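Local coordinates for putative GH105 family protein (Salmonella enterica subsp. enterica serovar Paratyphi A, PDB 3QWT) that is of unknown function but probably hydrolyses oligosaccharides ending in an unsaturated uronic acid, at residues N234-T238 against L264-I268; P242-E246 against K306-Y312. Numbering follows the deposited sequence.

Contact 1 (N234-T238 against L264-I268)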
ATOM      1  N   ASN A 234     -36.853  21.522   6.121  1.00 40.93           N
ATOM      2  CA  ASN A 234     -36.081  21.565   4.883  1.00 35.30           C
ATOM      3  C   ASN A 234     -34.711  22.186   5.105  1.00 32.53           C
ATOM      4  O   ASN A 234     -33.695  21.766   4.523  1.00 36.73           O
ATOM      5  CB  ASN A 234     -36.837  22.373   3.826  1.00 29.46           C
ATOM      6  CG  ASN A 234     -37.822  21.529   3.065  1.00 37.39           C
ATOM      7  OD1 ASN A 234     -37.514  21.008   1.978  1.00 35.37           O
ATOM      8  ND2 ASN A 234     -39.014  21.364   3.633  1.00 37.66           N
ATOM      9  N   SER A 235     -34.730  23.227   5.921  1.00 21.59           N
ATOM     10  CA  SER A 235     -33.561  23.939   6.363  1.00 29.16           C
ATOM     11  C   SER A 235     -32.519  22.949   6.913  1.00 31.78           C
ATOM     12  O   SER A 235     -31.328  23.061   6.617  1.00 37.35           O
ATOM     13  CB  SER A 235     -34.019  24.943   7.437  1.00 39.96           C
ATOM     14  OG  SER A 235     -32.961  25.641   8.059  1.00 48.84           O
ATOM     15  N   TRP A 236     -32.979  21.970   7.693  1.00 26.95           N
ATOM     16  CA  TRP A 236     -32.071  21.014   8.312  1.00 30.89           C
ATOM     17  C   TRP A 236     -31.272  20.305   7.229  1.00 36.26           C
ATOM     18  O   TRP A 236     -30.169  19.827   7.473  1.00 30.73           O
ATOM     19  CB  TRP A 236     -32.814  19.959   9.127  1.00 22.39           C
ATOM     20  CG  TRP A 236     -33.507  20.481  10.272  1.00 29.33           C
ATOM     21  CD1 TRP A 236     -34.759  20.167  10.661  1.00 40.45           C
ATOM     22  CD2 TRP A 236     -33.009  21.430  11.217  1.00 31.10           C
ATOM     23  NE1 TRP A 236     -35.091  20.861  11.798  1.00 44.52           N
ATOM     24  CE2 TRP A 236     -34.032  21.646  12.161  1.00 36.23           C
ATOM     25  CE3 TRP A 236     -31.801  22.123  11.358  1.00 37.29           C
ATOM     26  CZ2 TRP A 236     -33.896  22.540  13.227  1.00 33.99           C
ATOM     27  CZ3 TRP A 236     -31.657  23.009  12.436  1.00 30.02           C
ATOM     28  CH2 TRP A 236     -32.701  23.209  13.345  1.00 33.52           C
ATOM     29  N   LEU A 237     -31.833  20.228   6.030  1.00 26.92           N
ATOM     30  CA  LEU A 237     -31.139  19.516   4.971  1.00 33.27           C
ATOM     31  C   LEU A 237     -30.176  20.415   4.255  1.00 30.95           C
ATOM     32  O   LEU A 237     -29.069  20.000   3.918  1.00 33.26           O
ATOM     33  CB  LEU A 237     -32.107  18.860   3.992  1.00 44.80           C
ATOM     34  CG  LEU A 237     -32.213  17.405   4.422  1.00 54.67           C
ATOM     35  CD1 LEU A 237     -33.658  17.059   4.673  1.00 62.66           C
ATOM     36  CD2 LEU A 237     -31.552  16.481   3.403  1.00 52.97           C
ATOM     37  N   THR A 238     -30.603  21.647   4.015  1.00 27.98           N
ATOM     38  CA  THR A 238     -29.733  22.613   3.385  1.00 32.90           C
ATOM     39  C   THR A 238     -28.499  22.825   4.248  1.00 37.02           C
ATOM     40  O   THR A 238     -27.448  23.223   3.750  1.00 34.09           O
ATOM     41  CB  THR A 238     -30.430  23.948   3.223  1.00 37.52           C
ATOM     42  OG1 THR A 238     -31.832  23.722   3.051  1.00 49.44           O
ATOM     43  CG2 THR A 238     -29.877  24.660   2.026  1.00 34.22           C
ATOM     44  N   LEU A 264     -29.248  18.232  -2.954  1.00 29.30           N
ATOM     45  CA  LEU A 264     -29.082  19.603  -2.505  1.00 29.72           C
ATOM     46  C   LEU A 264     -29.528  20.574  -3.604  1.00 34.08           C
ATOM     47  O   LEU A 264     -30.283  21.520  -3.355  1.00 36.61           O
ATOM     48  CB  LEU A 264     -27.631  19.878  -2.118  1.00 27.50           C
ATOM     49  CG  LEU A 264     -27.392  21.311  -1.614  1.00 32.28           C
ATOM     50  CD1 LEU A 264     -28.141  21.544  -0.320  1.00 36.88           C
ATOM     51  CD2 LEU A 264     -25.910  21.577  -1.421  1.00 36.93           C
ATOM     52  N   ASN A 265     -29.061  20.331  -4.820  1.00 32.83           N
ATOM     53  CA  ASN A 265     -29.404  21.196  -5.946  1.00 38.87           C
ATOM     54  C   ASN A 265     -30.899  21.288  -6.208  1.00 33.52           C
ATOM     55  O   ASN A 265     -31.452  22.378  -6.308  1.00 43.47           O
ATOM     56  CB  ASN A 265     -28.674  20.747  -7.210  1.00 43.60           C
ATOM     57  CG  ASN A 265     -27.494  21.622  -7.525  1.00 43.61           C
ATOM     58  OD1 ASN A 265     -27.615  22.593  -8.269  1.00 35.71           O
ATOM     59  ND2 ASN A 265     -26.342  21.301  -6.940  1.00 45.55           N
ATOM     60  N   ALA A 266     -31.549  20.138  -6.316  1.00 34.22           N
ATOM     61  CA  ALA A 266     -32.977  20.105  -6.531  1.00 37.77           C
ATOM     62  C   ALA A 266     -33.669  20.952  -5.461  1.00 41.69           C
ATOM     63  O   ALA A 266     -34.625  21.665  -5.755  1.00 39.30           O
ATOM     64  CB  ALA A 266     -33.484  18.679  -6.502  1.00 31.83           C
ATOM     65  N   GLN A 267     -33.179  20.887  -4.224  1.00 38.03           N
ATOM     66  CA  GLN A 267     -33.784  21.692  -3.164  1.00 38.63           C
ATOM     67  C   GLN A 267     -33.507  23.179  -3.349  1.00 39.20           C
ATOM     68  O   GLN A 267     -34.410  23.991  -3.286  1.00 37.48           O
ATOM     69  CB  GLN A 267     -33.341  21.271  -1.759  1.00 33.68           C
ATOM     70  CG  GLN A 267     -34.181  21.970  -0.674  1.00 32.72           C
ATOM     71  CD  GLN A 267     -33.593  21.852   0.718  1.00 41.05           C
ATOM     72  OE1 GLN A 267     -32.433  22.203   0.950  1.00 44.80           O
ATOM     73  NE2 GLN A 267     -34.396  21.363   1.657  1.00 37.01           N
ATOM     74  N   ILE A 268     -32.248  23.530  -3.554  1.00 41.52           N
ATOM     75  CA  ILE A 268     -31.866  24.927  -3.645  1.00 33.91           C
ATOM     76  C   ILE A 268     -32.602  25.599  -4.822  1.00 33.42           C
ATOM     77  O   ILE A 268     -33.127  26.706  -4.694  1.00 29.74           O
ATOM     78  CB  ILE A 268     -30.326  25.058  -3.681  1.00 34.98           C
ATOM     79  CG1 ILE A 268     -29.739  24.647  -2.310  1.00 34.38           C
ATOM     80  CG2 ILE A 268     -29.896  26.439  -4.040  1.00 38.99           C
ATOM     81  CD1 ILE A 268     -28.246  25.004  -2.086  1.00 25.50           C
TER
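Two successive helices of the alpha/alpha toroid, 231-248 and 255-272, form a helical hairpin here; the two short segments pass 10.7 Å apart at their axes, with their N-to-C directions 130° from each other. Asn234 comes first and offers two acceptors to one amide: Gln267 NE2 donates to the backbone O of Asn234 at 3.0 Å and to its OD1 at 3.2 Å. That carbonyl already receives the helical bonds from the N atoms of Leu237 and Thr238, so the amide adds a further donor to it. The Asn234 side chain is also tied into the surrounding chain, with ND2 hydrogen-bonded to Trp230 O and OD1 to Trp213 N. Ser235 and Trp236 turn their CA-to-CB bonds away from the partner; Ser235 OG is hydrogen-bonded to Ala296 O on helix 294-309, and the indole of Trp236 packs on Met172 and Met173 of helix 170-184. Leu237 points back to the partner helix and lays its CB 4.1 Å from Gln267 NE2. At Thr238 the backbones come closest, its CA 6.6 Å from that of Leu264. Here CG2 of Thr238 packs against Leu264 CD1 and Ile268 CG1, 4.3 Å from each. Gln267, nearly extended through chi1 and chi2, thus bridges a full helical turn with both ends of its buried amide used, the second through Thr238 OG1, which donates to Gln267 OE1 at 2.7 Å.

Contact 2 (P242-E246 against K306-Y312). With GOL (glycerol), chain G.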
ATOM      1  N   PRO A 242     -24.380  19.936   3.143  1.00 29.49           N
ATOM      2  CA  PRO A 242     -23.069  20.526   2.894  1.00 30.25           C
ATOM      3  C   PRO A 242     -22.096  20.144   3.989  1.00 29.34           C
ATOM      4  O   PRO A 242     -20.930  19.871   3.698  1.00 23.04           O
ATOM      5  CB  PRO A 242     -23.354  22.034   2.930  1.00 29.30           C
ATOM      6  CG  PRO A 242     -24.779  22.137   2.546  1.00 29.98           C
ATOM      7  CD  PRO A 242     -25.436  20.957   3.200  1.00 32.96           C
ATOM      8  N   ASP A 243     -22.565  20.106   5.233  1.00 27.75           N
ATOM      9  CA  ASP A 243     -21.667  19.736   6.323  1.00 31.47           C
ATOM     10  C   ASP A 243     -21.272  18.273   6.243  1.00 31.75           C
ATOM     11  O   ASP A 243     -20.125  17.911   6.493  1.00 28.31           O
ATOM     12  CB  ASP A 243     -22.281  20.086   7.678  1.00 36.63           C
ATOM     13  CG  ASP A 243     -22.213  21.581   7.970  1.00 36.80           C
ATOM     14  OD1 ASP A 243     -21.883  22.369   7.056  1.00 36.69           O
ATOM     15  OD2 ASP A 243     -22.490  21.964   9.109  1.00 37.06           O
ATOM     16  N   PHE A 244     -22.230  17.438   5.864  1.00 30.50           N
ATOM     17  CA  PHE A 244     -21.982  16.019   5.706  1.00 33.96           C
ATOM     18  C   PHE A 244     -20.979  15.794   4.561  1.00 34.41           C
ATOM     19  O   PHE A 244     -20.005  15.045   4.705  1.00 30.68           O
ATOM     20  CB  PHE A 244     -23.308  15.299   5.460  1.00 36.13           C
ATOM     21  CG  PHE A 244     -23.207  13.805   5.465  1.00 32.38           C
ATOM     22  CD1 PHE A 244     -22.608  13.145   6.509  1.00 33.72           C
ATOM     23  CD2 PHE A 244     -23.721  13.065   4.418  1.00 27.57           C
ATOM     24  CE1 PHE A 244     -22.517  11.780   6.508  1.00 33.05           C
ATOM     25  CE2 PHE A 244     -23.634  11.709   4.411  1.00 29.29           C
ATOM     26  CZ  PHE A 244     -23.029  11.058   5.463  1.00 31.24           C
ATOM     27  N   LEU A 245     -21.193  16.477   3.441  1.00 29.18           N
ATOM     28  CA  LEU A 245     -20.304  16.331   2.299  1.00 28.64           C
ATOM     29  C   LEU A 245     -18.879  16.713   2.653  1.00 33.46           C
ATOM     30  O   LEU A 245     -17.903  16.092   2.204  1.00 30.91           O
ATOM     31  CB  LEU A 245     -20.770  17.199   1.149  1.00 34.41           C
ATOM     32  CG  LEU A 245     -21.966  16.672   0.366  1.00 38.61           C
ATOM     33  CD1 LEU A 245     -22.306  17.660  -0.737  1.00 33.90           C
ATOM     34  CD2 LEU A 245     -21.660  15.298  -0.196  1.00 41.56           C
ATOM     35  N   GLU A 246     -18.756  17.757   3.452  1.00 31.43           N
ATOM     36  CA  GLU A 246     -17.446  18.248   3.820  1.00 31.57           C
ATOM     37  C   GLU A 246     -16.765  17.227   4.727  1.00 30.03           C
ATOM     38  O   GLU A 246     -15.573  16.956   4.570  1.00 25.33           O
ATOM     39  CB  GLU A 246     -17.579  19.607   4.509  1.00 36.05           C
ATOM     40  CG  GLU A 246     -16.284  20.173   5.048  1.00 38.42           C
ATOM     41  CD  GLU A 246     -16.497  21.552   5.665  1.00 40.42           C
ATOM     42  OE1 GLU A 246     -16.102  22.543   5.032  1.00 42.15           O
ATOM     43  OE2 GLU A 246     -17.084  21.637   6.765  1.00 38.64           O
ATOM     44  N   LYS A 306     -22.870  28.155   1.801  1.00 33.62           N
ATOM     45  CA  LYS A 306     -21.794  27.178   1.866  1.00 36.99           C
ATOM     46  C   LYS A 306     -21.740  26.364   0.577  1.00 41.49           C
ATOM     47  O   LYS A 306     -20.667  26.063   0.072  1.00 37.76           O
ATOM     48  CB  LYS A 306     -21.952  26.262   3.079  1.00 36.85           C
ATOM     49  CG  LYS A 306     -20.707  25.420   3.354  1.00 38.32           C
ATOM     50  CD  LYS A 306     -20.847  24.634   4.639  1.00 31.73           C
ATOM     51  CE  LYS A 306     -19.596  23.813   4.916  1.00 35.05           C
ATOM     52  NZ  LYS A 306     -19.499  23.517   6.357  1.00 30.37           N
ATOM     53  N   ALA A 307     -22.905  26.038   0.033  1.00 41.54           N
ATOM     54  CA  ALA A 307     -22.960  25.272  -1.199  1.00 38.39           C
ATOM     55  C   ALA A 307     -22.395  26.088  -2.366  1.00 43.30           C
ATOM     56  O   ALA A 307     -21.838  25.533  -3.311  1.00 42.52           O
ATOM     57  CB  ALA A 307     -24.376  24.802  -1.481  1.00 29.35           C
ATOM     58  N   VAL A 308     -22.515  27.407  -2.302  1.00 40.67           N
ATOM     59  CA  VAL A 308     -21.902  28.214  -3.344  1.00 44.70           C
ATOM     60  C   VAL A 308     -20.393  28.211  -3.110  1.00 46.94           C
ATOM     61  O   VAL A 308     -19.596  27.943  -4.020  1.00 46.14           O
ATOM     62  CB  VAL A 308     -22.442  29.665  -3.383  1.00 47.16           C
ATOM     63  CG1 VAL A 308     -21.548  30.537  -4.258  1.00 50.21           C
ATOM     64  CG2 VAL A 308     -23.886  29.704  -3.903  1.00 41.75           C
ATOM     65  N   ARG A 309     -19.997  28.499  -1.878  1.00 36.84           N
ATOM     66  CA  ARG A 309     -18.587  28.520  -1.569  1.00 39.08           C
ATOM     67  C   ARG A 309     -17.889  27.225  -2.004  1.00 42.99           C
ATOM     68  O   ARG A 309     -16.819  27.273  -2.616  1.00 46.40           O
ATOM     69  CB  ARG A 309     -18.357  28.761  -0.091  1.00 37.13           C
ATOM     70  CG  ARG A 309     -16.974  28.314   0.333  1.00 42.47           C
ATOM     71  CD  ARG A 309     -16.593  28.937   1.636  1.00 39.13           C
ATOM     72  NE  ARG A 309     -17.328  28.386   2.763  1.00 39.03           N
ATOM     73  CZ  ARG A 309     -16.819  27.495   3.611  1.00 45.50           C
ATOM     74  NH1 ARG A 309     -15.577  27.041   3.431  1.00 40.77           N
ATOM     75  NH2 ARG A 309     -17.549  27.057   4.636  1.00 40.38           N
ATOM     76  N   LYS A 310     -18.502  26.082  -1.694  1.00 42.98           N
ATOM     77  CA  LYS A 310     -17.912  24.768  -1.979  1.00 41.45           C
ATOM     78  C   LYS A 310     -18.149  24.328  -3.416  1.00 38.62           C
ATOM     79  O   LYS A 310     -17.625  23.312  -3.836  1.00 42.09           O
ATOM     80  CB  LYS A 310     -18.460  23.693  -1.036  1.00 39.99           C
ATOM     81  CG  LYS A 310     -18.106  23.883   0.427  1.00 44.30           C
ATOM     82  CD  LYS A 310     -16.606  23.942   0.643  1.00 51.07           C
ATOM     83  CE  LYS A 310     -16.266  23.717   2.103  1.00 54.20           C
ATOM     84  NZ  LYS A 310     -16.403  22.282   2.479  1.00 55.06           N
ATOM     85  N   ARG A 311     -18.947  25.097  -4.153  1.00 40.04           N
ATOM     86  CA  ARG A 311     -19.248  24.817  -5.559  1.00 41.61           C
ATOM     87  C   ARG A 311     -20.139  23.586  -5.779  1.00 41.99           C
ATOM     88  O   ARG A 311     -20.170  23.013  -6.867  1.00 47.07           O
ATOM     89  CB  ARG A 311     -17.961  24.727  -6.380  1.00 49.11           C
ATOM     90  CG  ARG A 311     -17.171  26.027  -6.397  1.00 54.44           C
ATOM     91  CD  ARG A 311     -15.673  25.773  -6.468  1.00 61.66           C
ATOM     92  NE  ARG A 311     -15.103  26.376  -7.662  1.00 69.58           N
ATOM     93  CZ  ARG A 311     -14.748  25.691  -8.743  1.00 75.42           C
ATOM     94  NH1 ARG A 311     -14.244  26.326  -9.799  1.00 74.40           N
ATOM     95  NH2 ARG A 311     -14.894  24.369  -8.763  1.00 74.54           N
ATOM     96  N   TYR A 312     -20.870  23.191  -4.744  1.00 34.86           N
ATOM     97  CA  TYR A 312     -21.912  22.191  -4.897  1.00 33.90           C
ATOM     98  C   TYR A 312     -23.035  22.705  -5.784  1.00 38.72           C
ATOM     99  O   TYR A 312     -23.732  21.911  -6.400  1.00 40.52           O
ATOM    100  CB  TYR A 312     -22.482  21.786  -3.546  1.00 35.96           C
ATOM    101  CG  TYR A 312     -21.453  21.306  -2.556  1.00 40.81           C
ATOM    102  CD1 TYR A 312     -20.319  20.605  -2.961  1.00 40.07           C
ATOM    103  CD2 TYR A 312     -21.618  21.553  -1.210  1.00 39.29           C
ATOM    104  CE1 TYR A 312     -19.384  20.157  -2.023  1.00 35.09           C
ATOM    105  CE2 TYR A 312     -20.699  21.127  -0.287  1.00 37.59           C
ATOM    106  CZ  TYR A 312     -19.589  20.435  -0.690  1.00 34.32           C
ATOM    107  OH  TYR A 312     -18.708  20.036   0.281  1.00 37.73           O
TER
HETATM  108  C1  GOL G 381     -16.907  25.941   8.168  1.00 53.85           C
HETATM  109  O1  GOL G 381     -18.302  25.957   7.964  1.00 51.60           O
HETATM  110  C2  GOL G 381     -16.299  24.759   7.422  1.00 57.19           C
HETATM  111  O2  GOL G 381     -16.337  25.010   6.035  1.00 62.47           O
HETATM  112  C3  GOL G 381     -14.854  24.568   7.863  1.00 50.61           C
HETATM  113  O3  GOL G 381     -14.149  25.778   7.698  1.00 47.53           O
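A salt-bridge network above an apolar layer joins two helices of the alpha/alpha toroid here. Lys306 NZ makes salt bridges to Asp243 OD1 at 2.7 Å and Glu246 OE2 at 3.1 Å, while Lys310 NZ meets the other carboxylate oxygen, Glu246 OE1, at 2.6 Å. Asp243 and Glu246 are three residues apart, about one helical turn, and Lys306 and Lys310 are four apart, so acids and bases alternate along the chain of salt bridges. The cluster reaches further: Asp243 OD2 is hydrogen-bonded to Tyr74 OH, and Tyr302 OH to both Asp243 OD1 and Lys306 NZ. A glycerol, probably from the crystallisation liquor and not in itself evidence of a substrate site, sits at the outer edge; its O2 donates to Glu246 OE1 at 2.7 Å and accepts from Arg309 NH2 at 2.8 Å, and its O1 receives a hydrogen bond from Lys306 NZ at 3.2 Å.

Beneath the charges the packing turns apolar. Pro242 CB touches Lys306 CD at 4.0 Å, in the aliphatic part of that long, extended side chain. Helix 294-309 gives way to a Schellman motif, with Arg311 at positive phi, and the change of direction there sets Tyr312 against Leu245. Leu245 CD1 stands 3.8 Å from the ring centroid of Tyr312, 8° off its normal, a CH-pi contact, and Pro242 CB lies 4.3 Å from CE2 of the same ring. Helix 255-272 adjoins this apolar layer, with Leu260 on Leu245 and Arg257 on Tyr312, while helix 170-184 reaches Asp243 through Leu176 and Glu375 of helix 363-377 salt-bridges Arg309.

Following the chain, helix 231-248 supplies the first segment of both contacts, 234-238 and then 242-246 just past it. Contact 1 closes a loop of 25 residues when the chain turns back along helix 255-272; contact 2 closes a longer one of 59, at the end of helix 294-309. Since 264-268 falls between the two segments of contact 2, the loops cross rather than nest. Three consecutive helices of the toroid are thereby knitted side by side. The contact centres lie 11 Å apart, and the two meet directly: Asn265 ND2 probably hydrogen-bonds Tyr312 O at 2.7 Å, and Leu264 CD2 packs 3.6 Å from Ala307 CB.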